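Local structure of nicotinate-nucleotide pyrophosphorylase (Pyrococcus furiosus, 2I14) at residues Leu112-Ala125 with Ala297-Asp309. The protein probably catalyses the formation of nicotinate mononucleotide from nicotinate and phosphoribosyl pyrophosphate, a step of NAD(+) biosynthesis, and binds zinc. Residues are numbered along the deposited sequence; the frame is centred on the assembly and turned at random.
Sequences LGMLSQASGIATAA and AIASAKPVDFALD
V304 and S116 make the hydrogen bond that joins the two segments: V304 N lies 3.1 Å from S116 O, with 155° at the hydrogen. This donor sits above the carbonyl plane, while G120 N reaches the same oxygen from the opposite face, so one helical carbonyl serves both its own helix and the loop. S116 OG, anti to its carbonyl carbon (chi1 -58°), folds back to donate to L112 O at 2.6 Å.

A weaker CA-H...O contact brings G120 CA to 3.4 Å from K302 O; with no side chain on G120, the backbones meet directly here.

Packing flanks this centre. The F306 ring turns its edge to S116 N and to S119 OG, itself hydrogen-bonded to V63 N; V304 CG1 covers one face 3.9 Å above the plane, and L115 CB approaches CD1 of F306 obliquely. Beyond it, L112 CD2 packs on F306 CB at 4.0 Å. At the other end, I121 and I298 cross at about a right angle through their CG2 methyls, I121 CD1 lies 3.5 Å from A299 O, and A124 CB meets A301 CB at 3.5 Å. Cutting I121 back to an alanine removes CG2 and CD1 and would probably leave a gap against I298 and A299.

Helix 108-131 thus lies along the connection from helix 296-299 to strand 307-313. Strand 43-49 and helix 65-72 adjoin L115, helix 150-159 adjoins I121 and I298, and H144 of the second subunit packs on S116.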
# COMPACT_ATOMS: atom_id res chain seq x y z
N LEU A 112 -4.54 -13.39 -36.72
CA LEU A 112 -4.59 -12.91 -35.35
C LEU A 112 -3.68 -11.69 -35.17
O LEU A 112 -4.05 -10.72 -34.53
CB LEU A 112 -4.18 -14.01 -34.37
CG LEU A 112 -5.17 -15.15 -34.15
CD1 LEU A 112 -4.62 -16.11 -33.10
CD2 LEU A 112 -6.51 -14.58 -33.72
N GLY A 113 -2.48 -11.73 -35.72
CA GLY A 113 -1.60 -10.58 -35.58
C GLY A 113 -2.20 -9.34 -36.22
O GLY A 113 -2.05 -8.22 -35.73
N MET A 114 -2.90 -9.54 -37.32
CA MET A 114 -3.53 -8.44 -38.02
C MET A 114 -4.63 -7.79 -37.18
O MET A 114 -4.75 -6.56 -37.14
CB MET A 114 -4.09 -8.91 -39.37
CG MET A 114 -2.99 -9.37 -40.35
SD MET A 114 -3.49 -9.57 -42.10
CE MET A 114 -4.38 -11.07 -42.06
N LEU A 115 -5.42 -8.60 -36.50
CA LEU A 115 -6.49 -8.05 -35.67
C LEU A 115 -5.92 -7.51 -34.36
O LEU A 115 -6.23 -6.39 -33.94
CB LEU A 115 -7.56 -9.13 -35.40
CG LEU A 115 -8.22 -9.83 -36.62
CD1 LEU A 115 -9.03 -11.06 -36.21
CD2 LEU A 115 -9.11 -8.85 -37.34
N SER A 116 -5.06 -8.29 -33.73
CA SER A 116 -4.46 -7.97 -32.44
C SER A 116 -3.76 -6.63 -32.23
O SER A 116 -4.14 -5.86 -31.35
CB SER A 116 -3.50 -9.08 -32.05
OG SER A 116 -4.20 -10.30 -32.00
N GLN A 117 -2.73 -6.35 -33.01
CA GLN A 117 -2.00 -5.12 -32.79
C GLN A 117 -2.78 -3.87 -33.23
O GLN A 117 -2.67 -2.81 -32.61
CB GLN A 117 -0.65 -5.21 -33.51
CG GLN A 117 0.38 -4.20 -33.04
CD GLN A 117 1.73 -4.33 -33.77
OE1 GLN A 117 2.67 -3.58 -33.49
NE2 GLN A 117 1.82 -5.28 -34.72
N ALA A 118 -3.54 -4.01 -34.31
CA ALA A 118 -4.35 -2.90 -34.81
C ALA A 118 -5.38 -2.56 -33.75
O ALA A 118 -5.47 -1.41 -33.29
CB ALA A 118 -5.04 -3.30 -36.10
N SER A 119 -6.16 -3.57 -33.37
CA SER A 119 -7.17 -3.39 -32.34
C SER A 119 -6.55 -2.77 -31.10
O SER A 119 -7.16 -1.91 -30.45
CB SER A 119 -7.80 -4.74 -31.99
OG SER A 119 -8.69 -5.13 -33.02
N GLY A 120 -5.34 -3.21 -30.79
CA GLY A 120 -4.63 -2.69 -29.64
C GLY A 120 -4.40 -1.19 -29.76
O GLY A 120 -4.82 -0.41 -28.91
N ILE A 121 -3.74 -0.79 -30.83
CA ILE A 121 -3.47 0.62 -31.06
C ILE A 121 -4.76 1.46 -31.09
O ILE A 121 -4.83 2.54 -30.49
CB ILE A 121 -2.71 0.82 -32.35
CG1 ILE A 121 -1.37 0.09 -32.25
CG2 ILE A 121 -2.51 2.30 -32.61
CD1 ILE A 121 -0.47 0.25 -33.47
N ALA A 122 -5.77 0.96 -31.79
CA ALA A 122 -7.04 1.68 -31.88
C ALA A 122 -7.65 1.97 -30.50
O ALA A 122 -7.87 3.13 -30.13
CB ALA A 122 -8.03 0.90 -32.74
N THR A 123 -7.90 0.90 -29.74
CA THR A 123 -8.47 1.02 -28.40
C THR A 123 -7.68 2.05 -27.62
O THR A 123 -8.24 2.92 -26.98
CB THR A 123 -8.41 -0.33 -27.67
OG1 THR A 123 -9.05 -1.32 -28.47
CG2 THR A 123 -9.12 -0.25 -26.33
N ALA A 124 -6.36 1.93 -27.68
CA ALA A 124 -5.51 2.87 -26.97
C ALA A 124 -5.91 4.27 -27.40
O ALA A 124 -6.27 5.11 -26.57
CB ALA A 124 -4.06 2.62 -27.33
N ALA A 125 -5.86 4.50 -28.70
CA ALA A 125 -6.21 5.79 -29.27
C ALA A 125 -7.54 6.33 -28.77
O ALA A 125 -7.60 7.44 -28.20
CB ALA A 125 -6.22 5.69 -30.79
N ALA A 297 2.28 5.76 -26.41
CA ALA A 297 1.06 5.28 -25.76
C ALA A 297 0.02 4.74 -26.73
O ALA A 297 -0.92 4.05 -26.33
CB ALA A 297 0.47 6.38 -24.93
N ILE A 298 0.19 5.06 -28.01
CA ILE A 298 -0.76 4.61 -29.02
C ILE A 298 -0.10 3.63 -29.97
O ILE A 298 -0.64 2.56 -30.22
CB ILE A 298 -1.36 5.83 -29.83
CG1 ILE A 298 -2.16 6.74 -28.88
CG2 ILE A 298 -2.27 5.32 -30.97
CD1 ILE A 298 -2.73 7.94 -29.54
N ALA A 299 1.07 3.99 -30.49
CA ALA A 299 1.78 3.13 -31.44
C ALA A 299 2.32 1.86 -30.77
O ALA A 299 2.24 0.75 -31.31
CB ALA A 299 2.92 3.89 -32.09
N SER A 300 2.89 2.04 -29.59
CA SER A 300 3.46 0.94 -28.84
C SER A 300 2.40 0.37 -27.90
O SER A 300 2.74 -0.28 -26.91
CB SER A 300 4.65 1.43 -28.02
OG SER A 300 5.62 2.04 -28.84
N ALA A 301 1.14 0.64 -28.19
CA ALA A 301 0.06 0.13 -27.36
C ALA A 301 0.16 -1.40 -27.34
O ALA A 301 0.74 -1.99 -28.24
CB ALA A 301 -1.28 0.57 -27.93
N LYS A 302 -0.39 -2.05 -26.31
CA LYS A 302 -0.35 -3.50 -26.22
C LYS A 302 -1.42 -4.15 -27.07
O LYS A 302 -2.55 -3.68 -27.12
CB LYS A 302 -0.57 -3.96 -24.79
CG LYS A 302 0.35 -3.38 -23.74
CD LYS A 302 -0.06 -3.91 -22.36
CE LYS A 302 0.41 -3.00 -21.24
NZ LYS A 302 -0.22 -3.43 -19.97
N PRO A 303 -1.08 -5.26 -27.75
CA PRO A 303 -2.01 -6.01 -28.60
C PRO A 303 -3.18 -6.55 -27.78
O PRO A 303 -3.13 -6.58 -26.56
CB PRO A 303 -1.15 -7.14 -29.12
CG PRO A 303 0.21 -6.53 -29.16
CD PRO A 303 0.28 -5.78 -27.88
N VAL A 304 -4.24 -6.98 -28.47
CA VAL A 304 -5.42 -7.56 -27.82
C VAL A 304 -5.19 -9.06 -27.95
O VAL A 304 -5.05 -9.54 -29.06
CB VAL A 304 -6.73 -7.15 -28.54
CG1 VAL A 304 -7.93 -7.76 -27.86
CG2 VAL A 304 -6.85 -5.64 -28.55
N ASP A 305 -5.12 -9.77 -26.83
CA ASP A 305 -4.86 -11.21 -26.84
C ASP A 305 -5.95 -11.95 -27.60
O ASP A 305 -6.76 -12.65 -26.99
CB ASP A 305 -4.76 -11.76 -25.40
CG ASP A 305 -3.80 -12.97 -25.28
OD1 ASP A 305 -3.83 -13.69 -24.24
OD2 ASP A 305 -3.02 -13.19 -26.24
N PHE A 306 -5.97 -11.79 -28.92
CA PHE A 306 -6.96 -12.44 -29.79
C PHE A 306 -6.58 -13.89 -30.08
O PHE A 306 -5.43 -14.18 -30.40
CB PHE A 306 -7.09 -11.65 -31.11
CG PHE A 306 -8.15 -10.59 -31.09
CD1 PHE A 306 -7.92 -9.34 -31.67
CD2 PHE A 306 -9.39 -10.83 -30.51
CE1 PHE A 306 -8.91 -8.35 -31.67
CE2 PHE A 306 -10.39 -9.84 -30.50
CZ PHE A 306 -10.14 -8.60 -31.08
N ALA A 307 -7.53 -14.81 -29.97
CA ALA A 307 -7.23 -16.21 -30.24
C ALA A 307 -8.27 -16.85 -31.16
O ALA A 307 -9.45 -16.53 -31.09
CB ALA A 307 -7.14 -16.98 -28.93
N LEU A 308 -7.81 -17.76 -32.01
CA LEU A 308 -8.68 -18.47 -32.94
C LEU A 308 -8.95 -19.87 -32.38
O LEU A 308 -8.04 -20.70 -32.27
CB LEU A 308 -7.99 -18.58 -34.31
CG LEU A 308 -8.72 -19.29 -35.46
CD1 LEU A 308 -8.77 -20.81 -35.25
CD2 LEU A 308 -10.13 -18.72 -35.56
N ASP A 309 -10.20 -20.15 -32.02
CA ASP A 309 -10.54 -21.46 -31.47
C ASP A 309 -11.78 -22.10 -32.10
O ASP A 309 -12.84 -21.49 -32.14
CB ASP A 309 -10.79 -21.36 -29.97
CG ASP A 309 -9.69 -20.64 -29.24
OD1 ASP A 309 -8.50 -20.87 -29.55
OD2 ASP A 309 -10.01 -19.84 -28.33